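Local atomic coordinates of sugar ABC transporter substrate-binding protein (Treponema pallidum subsp. pallidum, PDB entry 5U2P), a protein that probably binds a small ligand, perhaps a sugar, in the periplasm and hands it to an ABC transporter for uptake. Residues E58-T63 with C322-V327; P94-L99 with L103-L108; D116-P121 with L133-S138; H245-R250 with D394-V399; H256-D261 with P281-G286. All coordinates share one frame; numbering follows the deposited sequence.

Contact 1: residues E58-T63 with C322-V327; sequences EGIAVT and CRALSV
E58 and V327 meet from opposite directions, the glutamate laying its aliphatic part and its carboxylate against the two branches of the valine. CG of E58 is 4.1 Å from CG1 of V327, while CD and OE1 of E58 sit equally close to CG2. A bend at chi2 (-61°) brings the carboxylate carbon alongside the CG2 branch of V327. I60, the other large contributor, points CD1 at helix 318-329, 4.2 Å from CB of A324 and no farther from NH1 of R323, whose guanidinium it approaches obliquely. One water handles the polar side: it gives a proton to E58 O at 2.7 Å and takes one from R323 NH2 at 3.0 Å, lying in the guanidinium plane at its edge. The charges themselves do not touch, with E58 OE1 5.2 Å from R323 NH2, so any attraction is a through-space one. L34 and L54 pack on A324 from the neighbouring strand and helix, and Y333 lies against both E58 and V327. This is a helix packed on the parallel edge of a mixed beta sheet, beside the beta-alpha-beta unit formed by strand 33-39, helix 45-58 and strand 61-67.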
# COMPACT_ATOMS: atom_id res chain seq x y z
N GLU A 58 -9.18 -23.39 -22.61
CA GLU A 58 -7.87 -23.19 -23.21
C GLU A 58 -7.08 -24.48 -23.33
O GLU A 58 -5.95 -24.49 -23.85
CB GLU A 58 -7.08 -22.14 -22.40
CG GLU A 58 -7.80 -20.80 -22.30
CD GLU A 58 -8.04 -20.14 -23.65
OE1 GLU A 58 -7.17 -20.26 -24.53
OE2 GLU A 58 -9.08 -19.48 -23.84
N GLY A 59 -7.66 -25.56 -22.82
CA GLY A 59 -7.06 -26.88 -22.89
C GLY A 59 -5.77 -26.95 -22.10
O GLY A 59 -4.81 -27.61 -22.50
N ILE A 60 -5.73 -26.24 -20.98
CA ILE A 60 -4.56 -26.30 -20.10
C ILE A 60 -5.01 -26.97 -18.80
O ILE A 60 -5.73 -26.38 -18.00
CB ILE A 60 -3.95 -24.93 -19.82
CG1 ILE A 60 -3.52 -24.26 -21.14
CG2 ILE A 60 -2.75 -25.09 -18.90
CD1 ILE A 60 -2.99 -22.86 -20.99
N ALA A 61 -4.62 -28.23 -18.63
CA ALA A 61 -4.90 -28.95 -17.39
C ALA A 61 -4.01 -28.42 -16.27
O ALA A 61 -2.81 -28.66 -16.26
CB ALA A 61 -4.69 -30.43 -17.58
N VAL A 62 -4.61 -27.68 -15.33
CA VAL A 62 -3.89 -27.13 -14.20
C VAL A 62 -3.97 -28.05 -12.99
O VAL A 62 -5.06 -28.48 -12.61
CB VAL A 62 -4.43 -25.75 -13.80
CG1 VAL A 62 -3.62 -25.16 -12.67
CG2 VAL A 62 -4.45 -24.80 -15.00
N THR A 63 -2.82 -28.36 -12.40
CA THR A 63 -2.76 -29.06 -11.13
C THR A 63 -2.22 -28.10 -10.07
O THR A 63 -1.15 -27.52 -10.23
CB THR A 63 -1.89 -30.32 -11.21
OG1 THR A 63 -0.58 -29.98 -11.65
CG2 THR A 63 -2.50 -31.31 -12.18
N CYS A 322 3.37 -18.63 -19.74
CA CYS A 322 3.19 -17.26 -20.15
C CYS A 322 1.87 -17.10 -20.92
O CYS A 322 1.21 -16.06 -20.79
CB CYS A 322 4.35 -16.79 -21.00
SG CYS A 322 5.89 -16.54 -20.08
N ARG A 323 1.50 -18.12 -21.71
CA ARG A 323 0.22 -18.10 -22.42
C ARG A 323 -0.91 -18.05 -21.39
O ARG A 323 -1.87 -17.30 -21.55
CB ARG A 323 0.06 -19.32 -23.34
CG ARG A 323 0.97 -19.26 -24.57
CD ARG A 323 0.96 -20.55 -25.40
NE ARG A 323 -0.37 -20.79 -25.96
CZ ARG A 323 -1.24 -21.72 -25.57
NH1 ARG A 323 -0.92 -22.61 -24.64
NH2 ARG A 323 -2.44 -21.79 -26.15
N ALA A 324 -0.80 -18.86 -20.34
CA ALA A 324 -1.83 -18.90 -19.31
C ALA A 324 -1.97 -17.56 -18.60
O ALA A 324 -3.09 -17.10 -18.35
CB ALA A 324 -1.54 -20.02 -18.30
N LEU A 325 -0.86 -16.92 -18.26
CA LEU A 325 -0.94 -15.64 -17.56
C LEU A 325 -1.61 -14.60 -18.45
O LEU A 325 -2.33 -13.73 -17.95
CB LEU A 325 0.45 -15.16 -17.13
CG LEU A 325 1.13 -15.97 -16.01
CD1 LEU A 325 2.37 -15.25 -15.53
CD2 LEU A 325 0.19 -16.20 -14.85
N SER A 326 -1.31 -14.64 -19.74
CA SER A 326 -1.93 -13.72 -20.69
C SER A 326 -3.45 -13.88 -20.71
O SER A 326 -4.19 -12.88 -20.72
CB SER A 326 -1.34 -13.93 -22.09
OG SER A 326 -2.03 -13.16 -23.04
N VAL A 327 -3.94 -15.12 -20.71
CA VAL A 327 -5.38 -15.36 -20.63
C VAL A 327 -5.93 -14.86 -19.28
O VAL A 327 -6.98 -14.20 -19.21
CB VAL A 327 -5.75 -16.86 -20.81
CG1 VAL A 327 -7.25 -17.10 -20.58
CG2 VAL A 327 -5.38 -17.34 -22.20
O HOH W 1 -3.49 -24.26 -24.88

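Contact 2: residues P94-L99 with L103-L108; sequences PSLHAL and LYFVDL
L96 and L99 close on the F105 ring in the beta-to-helix connection that follows strand 88-92, part of the alpha/beta lobe built on the five-stranded sheet. The connection leaves the strand through a cis peptide bond before P94 and then coils tightly: L96, H97 and A98 all have positive phi, a short left-handed helical turn held by A98 N to S95 O at 3.0 Å and L99 N to L96 O at 2.9 Å. That turn puts the two leucines on the side facing 103-108, where the short helix 101-104 gives way to extended chain at F105. No hydrogen bond crosses the contact; it is purely apolar. L99 does most on its side. Its CG stands anti to the carbonyl carbon (chi1 -63°), and the two methyls divide the work, CD2 reaching obliquely for CE2 of Y104 at 4.5 Å and CD1 going to the phenylalanine. L96 adds CD1, 4.3 Å from F105 CD2 and likewise oblique to the ring.

The neighbours complete a hydrophobic core. V89 and V91 of strand 88-92, A310 of strand 307-311 and F129 also lie on F105, and L80 of helix 72-81 touches both L99 and Y104. Backbone bonds of Y104 to K313 and of V106 to V311 tie the second segment to the strand 307-311 region.

The F105 ring is held on two counts: Y104 CB sits 4.0 Å above the centre of one face, and L99 CD1 comes in at the rim, near the ring plane, 3.9 Å from CZ.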
# COMPACT_ATOMS: atom_id res chain seq x y z
N PRO A 94 6.14 -6.45 -3.19
CA PRO A 94 7.11 -6.31 -4.28
C PRO A 94 8.43 -7.05 -4.06
O PRO A 94 9.22 -7.20 -5.00
CB PRO A 94 7.35 -4.80 -4.33
CG PRO A 94 7.15 -4.35 -2.92
CD PRO A 94 6.09 -5.25 -2.33
N SER A 95 8.68 -7.53 -2.84
CA SER A 95 10.05 -7.94 -2.50
C SER A 95 10.39 -9.42 -2.77
O SER A 95 11.54 -9.81 -2.65
CB SER A 95 10.32 -7.61 -1.03
OG SER A 95 10.41 -6.20 -0.86
N LEU A 96 9.40 -10.22 -3.15
CA LEU A 96 9.60 -11.61 -3.56
C LEU A 96 10.31 -12.48 -2.52
O LEU A 96 11.10 -13.35 -2.87
CB LEU A 96 10.38 -11.68 -4.87
CG LEU A 96 9.84 -10.84 -6.02
CD1 LEU A 96 10.76 -10.94 -7.19
CD2 LEU A 96 8.45 -11.29 -6.43
N HIS A 97 10.00 -12.27 -1.24
CA HIS A 97 10.63 -13.03 -0.17
C HIS A 97 12.17 -12.98 -0.27
O HIS A 97 12.84 -13.95 0.07
CB HIS A 97 10.20 -14.51 -0.20
CG HIS A 97 8.73 -14.73 -0.44
ND1 HIS A 97 8.21 -15.01 -1.70
CD2 HIS A 97 7.68 -14.79 0.41
CE1 HIS A 97 6.91 -15.20 -1.60
NE2 HIS A 97 6.56 -15.08 -0.33
N ALA A 98 12.71 -11.87 -0.76
CA ALA A 98 14.16 -11.68 -0.91
C ALA A 98 14.83 -12.65 -1.89
O ALA A 98 16.07 -12.75 -1.94
CB ALA A 98 14.84 -11.77 0.46
N LEU A 99 14.02 -13.36 -2.67
CA LEU A 99 14.52 -14.23 -3.73
C LEU A 99 15.11 -13.43 -4.89
O LEU A 99 14.63 -12.34 -5.19
CB LEU A 99 13.39 -15.13 -4.26
CG LEU A 99 12.76 -16.11 -3.26
CD1 LEU A 99 11.45 -16.70 -3.81
CD2 LEU A 99 13.75 -17.22 -2.93
N LEU A 103 17.44 -15.27 -11.08
CA LEU A 103 17.75 -16.70 -10.95
C LEU A 103 16.55 -17.60 -11.16
O LEU A 103 16.68 -18.70 -11.70
CB LEU A 103 18.31 -16.99 -9.56
CG LEU A 103 19.73 -17.54 -9.47
CD1 LEU A 103 20.71 -16.51 -9.98
CD2 LEU A 103 20.03 -17.93 -8.03
N TYR A 104 15.38 -17.15 -10.71
CA TYR A 104 14.24 -18.06 -10.56
C TYR A 104 13.00 -17.75 -11.37
O TYR A 104 12.22 -18.67 -11.61
CB TYR A 104 13.83 -18.12 -9.09
CG TYR A 104 14.90 -18.70 -8.19
CD1 TYR A 104 15.36 -19.99 -8.39
CD2 TYR A 104 15.41 -17.96 -7.14
CE1 TYR A 104 16.32 -20.53 -7.56
CE2 TYR A 104 16.37 -18.49 -6.31
CZ TYR A 104 16.81 -19.78 -6.53
OH TYR A 104 17.77 -20.32 -5.72
N PHE A 105 12.80 -16.49 -11.76
CA PHE A 105 11.54 -16.09 -12.39
C PHE A 105 11.68 -15.50 -13.79
O PHE A 105 12.65 -14.85 -14.11
CB PHE A 105 10.82 -15.08 -11.51
CG PHE A 105 10.58 -15.57 -10.11
CD1 PHE A 105 10.06 -16.84 -9.90
CD2 PHE A 105 10.87 -14.78 -9.02
CE1 PHE A 105 9.84 -17.31 -8.61
CE2 PHE A 105 10.67 -15.24 -7.73
CZ PHE A 105 10.15 -16.51 -7.53
N VAL A 106 10.64 -15.70 -14.59
CA VAL A 106 10.61 -15.11 -15.93
C VAL A 106 10.28 -13.63 -15.85
O VAL A 106 9.32 -13.23 -15.19
CB VAL A 106 9.56 -15.81 -16.81
CG1 VAL A 106 9.52 -15.15 -18.19
CG2 VAL A 106 9.89 -17.29 -16.92
N ASP A 107 11.08 -12.80 -16.53
CA ASP A 107 10.81 -11.37 -16.61
C ASP A 107 9.60 -11.10 -17.50
O ASP A 107 9.63 -11.39 -18.70
CB ASP A 107 12.05 -10.62 -17.14
CG ASP A 107 11.80 -9.13 -17.38
OD1 ASP A 107 10.77 -8.61 -16.91
OD2 ASP A 107 12.64 -8.47 -18.04
N LEU A 108 8.51 -10.61 -16.90
CA LEU A 108 7.25 -10.44 -17.61
C LEU A 108 7.07 -9.01 -18.12
O LEU A 108 6.00 -8.64 -18.61
CB LEU A 108 6.06 -10.82 -16.70
CG LEU A 108 6.07 -12.25 -16.14
CD1 LEU A 108 4.94 -12.50 -15.13
CD2 LEU A 108 6.05 -13.28 -17.23

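Contact 3: residues D116-P121 with L133-S138; sequences DLLIPP and LNCAVS. With EDO (1,2-ethanediol), chain E.
I119 and C135 make the tight half of this contact. The isoleucine lays its long branch along the cysteine, CG1 3.9 Å and CD1 3.8 Å from C135 CB, and CD1 also comes within 3.7 Å of C135 O. C135 SG, in the crowded position between its backbone N and carbonyl carbon (chi1 67°), also comes to 3.9 Å from I119 CD1. L118 CB closes in from the same segment as the isoleucine at 4.0 Å from C135 CB, and L344 and I367 also lie against the cysteine. Segment 133-138 leads from strand 131-132 of one sheet into strand 138-145 of the other, so it is one of the chain crossings between the two lobes, as in the hinged solute-binding proteins. The looser side is wet and polar. One water lies 2.8 Å from both I119 O and C135 O, and a second joins I119 O to N134 O; both have more acceptors nearby than protons to give, so each bond is provisional. Farther along, S138, which forms a classic beta bulge with V137, has its OG 2.8 Å from O1 of a 1,2-ethanediol, probably from the crystallisation liquor. S269 OG is its other partner, so the bond to the diol is not settled; N140 and D377 also bind the diol.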
# COMPACT_ATOMS: atom_id res chain seq x y z
N ASP A 116 -1.90 -2.84 -19.31
CA ASP A 116 -3.24 -2.88 -18.74
C ASP A 116 -3.21 -2.84 -17.20
O ASP A 116 -4.24 -2.64 -16.55
CB ASP A 116 -3.98 -4.13 -19.20
CG ASP A 116 -4.30 -4.11 -20.69
OD1 ASP A 116 -4.52 -3.02 -21.25
OD2 ASP A 116 -4.34 -5.21 -21.28
N LEU A 117 -2.04 -3.03 -16.62
CA LEU A 117 -1.91 -2.93 -15.16
C LEU A 117 -2.10 -1.50 -14.67
O LEU A 117 -1.62 -0.55 -15.28
CB LEU A 117 -0.54 -3.42 -14.72
CG LEU A 117 -0.26 -4.91 -14.94
CD1 LEU A 117 1.21 -5.17 -14.67
CD2 LEU A 117 -1.14 -5.75 -14.05
N LEU A 118 -2.76 -1.35 -13.52
CA LEU A 118 -2.94 -0.04 -12.93
C LEU A 118 -1.64 0.46 -12.31
O LEU A 118 -1.24 1.61 -12.54
CB LEU A 118 -4.06 -0.08 -11.89
CG LEU A 118 -5.44 -0.41 -12.46
CD1 LEU A 118 -6.48 -0.64 -11.37
CD2 LEU A 118 -5.92 0.67 -13.41
N ILE A 119 -1.02 -0.39 -11.50
CA ILE A 119 0.22 -0.05 -10.79
C ILE A 119 1.20 -1.22 -10.98
O ILE A 119 1.24 -2.14 -10.14
CB ILE A 119 -0.00 0.19 -9.28
CG1 ILE A 119 -1.21 1.09 -9.02
CG2 ILE A 119 1.27 0.78 -8.67
CD1 ILE A 119 -1.63 1.12 -7.55
N PRO A 120 1.94 -1.23 -12.10
CA PRO A 120 2.77 -2.42 -12.34
C PRO A 120 3.74 -2.67 -11.19
O PRO A 120 4.44 -1.75 -10.77
CB PRO A 120 3.51 -2.07 -13.64
CG PRO A 120 2.72 -1.00 -14.29
CD PRO A 120 2.02 -0.25 -13.19
N PRO A 121 3.77 -3.90 -10.66
CA PRO A 121 4.80 -4.25 -9.69
C PRO A 121 6.19 -4.13 -10.29
O PRO A 121 6.38 -4.48 -11.46
CB PRO A 121 4.50 -5.71 -9.35
CG PRO A 121 3.12 -5.96 -9.87
CD PRO A 121 2.93 -5.06 -11.00
N LEU A 133 -2.56 -9.95 -8.31
CA LEU A 133 -3.99 -10.18 -8.09
C LEU A 133 -4.75 -8.93 -7.64
O LEU A 133 -5.99 -8.92 -7.65
CB LEU A 133 -4.16 -11.27 -7.04
CG LEU A 133 -3.45 -12.58 -7.37
CD1 LEU A 133 -3.74 -13.62 -6.30
CD2 LEU A 133 -3.83 -13.09 -8.76
N ASN A 134 -4.01 -7.88 -7.26
CA ASN A 134 -4.55 -6.57 -6.87
C ASN A 134 -3.52 -5.50 -7.23
O ASN A 134 -2.33 -5.81 -7.28
CB ASN A 134 -4.83 -6.50 -5.36
CG ASN A 134 -5.85 -7.53 -4.89
OD1 ASN A 134 -5.49 -8.62 -4.44
ND2 ASN A 134 -7.13 -7.17 -4.96
N CYS A 135 -3.94 -4.24 -7.42
CA CYS A 135 -2.96 -3.20 -7.68
C CYS A 135 -2.28 -2.73 -6.39
O CYS A 135 -1.12 -2.31 -6.40
CB CYS A 135 -3.58 -2.00 -8.42
SG CYS A 135 -4.83 -1.02 -7.48
N ALA A 136 -3.01 -2.85 -5.28
CA ALA A 136 -2.56 -2.34 -4.00
C ALA A 136 -3.40 -2.94 -2.91
O ALA A 136 -4.55 -3.30 -3.14
CB ALA A 136 -2.64 -0.82 -3.97
N VAL A 137 -2.81 -3.08 -1.72
CA VAL A 137 -3.53 -3.53 -0.53
C VAL A 137 -4.30 -2.37 0.13
O VAL A 137 -5.44 -2.52 0.58
CB VAL A 137 -2.56 -4.14 0.52
CG1 VAL A 137 -3.30 -4.45 1.81
CG2 VAL A 137 -1.92 -5.39 -0.04
N SER A 138 -3.63 -1.24 0.17
CA SER A 138 -4.05 -0.07 0.92
C SER A 138 -3.60 1.20 0.19
O SER A 138 -2.47 1.25 -0.30
CB SER A 138 -3.45 -0.12 2.33
OG SER A 138 -3.76 1.05 3.04
C1 EDO E . -0.26 1.21 4.25
O1 EDO E . -1.30 2.12 3.91
C2 EDO E . 1.09 1.89 4.41
O2 EDO E . 1.03 3.30 4.65
O HOH W 2 1.32 -2.96 -7.51
O HOH W 3 -0.20 -4.73 -9.03

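Contact 4: residues H245-R250 with D394-V399; sequences HHRTAR and DFAAYV
R247 reaches across to D394 and A396, and these three residues make every contact across the two segments. The salt bridge is NH2 of R247 to OD1 of D394 at 3.3 Å, and it is a matter of charge alone: the oxygen lies well out of the guanidinium plane, no N-H is aimed at it, and the guanidinium and carboxylate planes stand 72° apart. OD2 of D394 is farther from NH2, at 3.8 Å. The guanidinium also settles against a methyl group, CB of A396, which is 3.5 Å from NE of R247 and approaches the flat group obliquely.

Next come the groups that set up this meeting. The arginine extends with CG anti to the backbone N (chi1 -177°) and then bends at chi3 (69°), which swings the charged end round toward D394. Its backbone belongs to a type I turn from H246 to A249, closed by A249 N to H246 O at 2.8 Å. Opposite, residues 395-398 take helical angles but are held by i to i+3 bonds, such as A397 N to D394 O at 3.1 Å. D394 O also sits above one face of the Y398 ring, offset toward its rim.

Outward again lies the surrounding helical framework. F395 packs on M409 and A413 of helix 406-417 and meets the W220 ring edge-to-face, while A396 touches Y233 of helix 227-238. V399 touches L234 and F237 of that helix and M409 of helix 406-417. Segment 245-250 runs on to R250, the N-cap of helix 251-258.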
# COMPACT_ATOMS: atom_id res chain seq x y z
N HIS A 245 -1.80 12.29 22.35
CA HIS A 245 -2.42 11.39 23.31
C HIS A 245 -3.48 10.51 22.67
O HIS A 245 -3.91 9.52 23.26
CB HIS A 245 -3.03 12.19 24.46
CG HIS A 245 -2.08 13.18 25.06
ND1 HIS A 245 -0.84 12.81 25.53
CD2 HIS A 245 -2.19 14.51 25.26
CE1 HIS A 245 -0.22 13.88 26.00
NE2 HIS A 245 -1.01 14.93 25.85
N HIS A 246 -3.88 10.86 21.44
CA HIS A 246 -4.92 10.12 20.73
C HIS A 246 -4.32 9.20 19.67
O HIS A 246 -5.03 8.36 19.12
CB HIS A 246 -5.91 11.08 20.06
CG HIS A 246 -6.71 11.91 21.02
ND1 HIS A 246 -6.21 12.32 22.24
CD2 HIS A 246 -7.96 12.43 20.93
CE1 HIS A 246 -7.13 13.04 22.86
NE2 HIS A 246 -8.20 13.12 22.09
N ARG A 247 -3.03 9.35 19.38
CA ARG A 247 -2.44 8.61 18.28
C ARG A 247 -2.51 7.09 18.50
O ARG A 247 -2.39 6.33 17.54
CB ARG A 247 -0.98 9.03 18.05
CG ARG A 247 -0.32 8.32 16.86
CD ARG A 247 1.06 8.89 16.51
NE ARG A 247 2.07 8.60 17.53
CZ ARG A 247 2.72 7.44 17.64
NH1 ARG A 247 2.46 6.44 16.80
NH2 ARG A 247 3.62 7.27 18.60
N THR A 248 -2.72 6.65 19.74
CA THR A 248 -2.84 5.21 20.04
C THR A 248 -4.28 4.71 19.86
O THR A 248 -4.61 3.57 20.21
CB THR A 248 -2.37 4.88 21.48
OG1 THR A 248 -2.53 3.48 21.73
CG2 THR A 248 -3.16 5.65 22.50
N ALA A 249 -5.14 5.57 19.30
CA ALA A 249 -6.54 5.23 19.08
C ALA A 249 -6.66 4.10 18.09
O ALA A 249 -6.04 4.12 17.02
CB ALA A 249 -7.32 6.43 18.58
N ARG A 250 -7.48 3.12 18.44
CA ARG A 250 -7.70 1.97 17.59
C ARG A 250 -8.59 2.35 16.40
O ARG A 250 -9.34 3.31 16.47
CB ARG A 250 -8.35 0.83 18.38
CG ARG A 250 -7.43 0.21 19.42
CD ARG A 250 -8.20 -0.60 20.44
NE ARG A 250 -8.97 -1.69 19.83
CZ ARG A 250 -9.80 -2.49 20.49
NH1 ARG A 250 -9.98 -2.32 21.80
NH2 ARG A 250 -10.46 -3.45 19.85
N ASP A 394 10.51 5.82 16.10
CA ASP A 394 9.22 6.36 16.51
C ASP A 394 9.39 7.87 16.71
O ASP A 394 9.55 8.33 17.84
CB ASP A 394 8.74 5.67 17.78
CG ASP A 394 7.37 6.10 18.21
OD1 ASP A 394 6.66 6.78 17.43
OD2 ASP A 394 6.98 5.74 19.34
N PHE A 395 9.43 8.61 15.61
CA PHE A 395 9.64 10.05 15.66
C PHE A 395 8.64 10.79 16.56
O PHE A 395 9.00 11.76 17.24
CB PHE A 395 9.57 10.64 14.25
CG PHE A 395 10.79 10.42 13.44
CD1 PHE A 395 11.98 11.01 13.81
CD2 PHE A 395 10.76 9.64 12.30
CE1 PHE A 395 13.12 10.81 13.06
CE2 PHE A 395 11.89 9.44 11.55
CZ PHE A 395 13.07 10.02 11.92
N ALA A 396 7.39 10.34 16.58
CA ALA A 396 6.37 11.04 17.37
C ALA A 396 6.69 11.00 18.85
O ALA A 396 6.30 11.90 19.61
CB ALA A 396 4.97 10.44 17.11
N ALA A 397 7.42 9.98 19.28
CA ALA A 397 7.81 9.86 20.68
C ALA A 397 8.77 10.97 21.09
O ALA A 397 8.88 11.29 22.27
CB ALA A 397 8.42 8.51 20.94
N TYR A 398 9.46 11.55 20.11
CA TYR A 398 10.42 12.63 20.37
C TYR A 398 9.72 13.98 20.59
O TYR A 398 10.35 14.94 21.03
CB TYR A 398 11.41 12.79 19.22
CG TYR A 398 12.20 11.55 18.86
CD1 TYR A 398 12.34 10.49 19.75
CD2 TYR A 398 12.81 11.45 17.61
CE1 TYR A 398 13.07 9.36 19.40
CE2 TYR A 398 13.54 10.33 17.26
CZ TYR A 398 13.67 9.28 18.16
OH TYR A 398 14.40 8.17 17.79
N VAL A 399 8.44 14.05 20.26
CA VAL A 399 7.72 15.31 20.26
C VAL A 399 7.04 15.52 21.61
O VAL A 399 5.91 15.09 21.83
CB VAL A 399 6.65 15.38 19.13
CG1 VAL A 399 5.98 16.74 19.12
CG2 VAL A 399 7.29 15.09 17.78

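Contact 5: residues H256-D261 with P281-G286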
# COMPACT_ATOMS: atom_id res chain seq x y z
N HIS A 256 -15.97 4.67 15.23
CA HIS A 256 -17.01 5.05 16.17
C HIS A 256 -17.20 6.55 16.20
O HIS A 256 -18.33 7.05 16.09
CB HIS A 256 -16.67 4.55 17.56
CG HIS A 256 -17.72 4.83 18.58
ND1 HIS A 256 -17.83 6.04 19.22
CD2 HIS A 256 -18.70 4.04 19.08
CE1 HIS A 256 -18.85 5.99 20.06
NE2 HIS A 256 -19.37 4.78 20.01
N ASP A 257 -16.09 7.28 16.31
CA ASP A 257 -16.16 8.74 16.39
C ASP A 257 -16.48 9.39 15.04
O ASP A 257 -17.22 10.39 14.99
CB ASP A 257 -14.85 9.30 16.96
CG ASP A 257 -14.63 8.93 18.42
OD1 ASP A 257 -15.60 8.58 19.12
OD2 ASP A 257 -13.46 8.99 18.88
N PHE A 258 -15.94 8.86 13.94
CA PHE A 258 -16.16 9.47 12.64
C PHE A 258 -17.62 9.39 12.26
O PHE A 258 -18.17 10.36 11.71
CB PHE A 258 -15.29 8.81 11.56
CG PHE A 258 -15.00 9.69 10.39
CD1 PHE A 258 -16.00 9.99 9.46
CD2 PHE A 258 -13.74 10.24 10.21
CE1 PHE A 258 -15.73 10.81 8.37
CE2 PHE A 258 -13.46 11.05 9.14
CZ PHE A 258 -14.44 11.34 8.21
N THR A 259 -18.26 8.26 12.55
CA THR A 259 -19.66 8.07 12.16
C THR A 259 -20.59 8.86 13.06
O THR A 259 -21.79 8.93 12.78
CB THR A 259 -20.08 6.58 12.15
OG1 THR A 259 -19.89 5.97 13.44
CG2 THR A 259 -19.30 5.80 11.12
N ARG A 260 -20.06 9.42 14.15
CA ARG A 260 -20.83 10.31 15.04
C ARG A 260 -20.46 11.79 14.87
O ARG A 260 -20.74 12.63 15.74
CB ARG A 260 -20.65 9.88 16.49
CG ARG A 260 -21.35 8.57 16.81
CD ARG A 260 -20.91 7.95 18.10
NE ARG A 260 -21.70 6.77 18.42
CZ ARG A 260 -21.62 5.60 17.79
NH1 ARG A 260 -20.77 5.43 16.79
NH2 ARG A 260 -22.41 4.60 18.17
N ASP A 261 -19.87 12.12 13.73
CA ASP A 261 -19.53 13.49 13.36
C ASP A 261 -18.59 14.14 14.38
O ASP A 261 -18.65 15.35 14.62
CB ASP A 261 -20.80 14.36 13.21
CG ASP A 261 -21.68 13.97 12.02
OD1 ASP A 261 -21.31 13.11 11.20
OD2 ASP A 261 -22.76 14.57 11.90
N PRO A 281 -23.69 3.83 6.12
CA PRO A 281 -23.74 3.83 4.65
C PRO A 281 -24.08 5.17 4.04
O PRO A 281 -23.68 5.46 2.91
CB PRO A 281 -24.84 2.81 4.35
CG PRO A 281 -24.90 1.92 5.53
CD PRO A 281 -24.45 2.71 6.71
N GLY A 282 -24.81 6.01 4.77
CA GLY A 282 -25.22 7.28 4.22
C GLY A 282 -24.24 8.41 4.47
O GLY A 282 -24.55 9.55 4.16
N ILE A 283 -23.08 8.11 5.04
CA ILE A 283 -22.16 9.19 5.35
C ILE A 283 -21.57 9.74 4.05
O ILE A 283 -21.37 9.02 3.08
CB ILE A 283 -21.04 8.73 6.31
CG1 ILE A 283 -20.33 9.94 6.92
CG2 ILE A 283 -20.09 7.79 5.63
CD1 ILE A 283 -19.50 9.60 8.14
N ASN A 284 -21.37 11.05 4.04
CA ASN A 284 -20.88 11.78 2.88
C ASN A 284 -19.37 12.02 3.02
O ASN A 284 -18.96 12.98 3.63
CB ASN A 284 -21.63 13.10 2.73
CG ASN A 284 -21.45 13.71 1.37
OD1 ASN A 284 -21.02 13.04 0.43
ND2 ASN A 284 -21.77 14.99 1.24
N LEU A 285 -18.61 11.09 2.48
CA LEU A 285 -17.17 11.06 2.67
C LEU A 285 -16.47 11.52 1.41
O LEU A 285 -16.81 11.09 0.31
CB LEU A 285 -16.72 9.64 3.03
CG LEU A 285 -15.47 9.43 3.87
CD1 LEU A 285 -15.69 10.00 5.24
CD2 LEU A 285 -15.14 7.95 3.96
N GLY A 286 -15.48 12.40 1.56
CA GLY A 286 -14.61 12.77 0.47
C GLY A 286 -13.21 12.26 0.74
O GLY A 286 -12.89 11.89 1.87
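F258 meets I283 and L285, and the apolar contacts are the only ones that span the two segments. CD1 of I283 comes to the edge of the F258 ring, in its plane, 3.8 Å from CD1 of the phenylalanine, the two side chains crossing at about a right angle. The same methyl reaches T259 CA at 4.3 Å. CD1 of L285 approaches the ring obliquely, 3.2 Å from F258 CE1, so short for two carbons that the exact distance is doubtful.

No polar bond crosses the contact. Within 256-261, R260 NH1 donates to H256 O at 3.0 Å with an N-H...O angle of 154°, the donor tilted 20° from the carbonyl plane. The guanidinium also lies face over face with the imidazole: NH1 is 3.4 Å above the centre of the H256 ring, and H256 NE2 is 3.3 Å above the guanidinium centre of R260. A weak bond runs from H256 ND1 to D257 OD1. D261, with positive phi, is the C-prime residue of a Schellman motif, and beyond the segments its OD1 makes a salt bridge with R280.

The end region of helix 251-258 lies against the start of strand 285-288, with I276 of helix 270-279 on F258 and T259, A273 on L285, and I263 and Y266 of strand 263-267 touching F258.

Overall arrangement
Contacts 1 and 2 share the lobe of the five-stranded sheet and touch each other, L325 CD1 to L108 CD1 at 3.8 Å. Contacts 4 and 5 belong to the other end of the molecule, their centres 36 to 49 Å from those of the first two, and share helix 251-258: R250 of contact 4 precedes it, and contact 5 lies at its far end. Contact 3 is the most central, where the chain passes from one lobe to the other. The chemistry follows the location: contacts 2, 3 and 5 are buried and apolar across their segments, though waters join backbone oxygens in contact 3, whereas the partly buried contacts 1 and 4 each bring in an arginine, one water-bridged, the other salt-bridged.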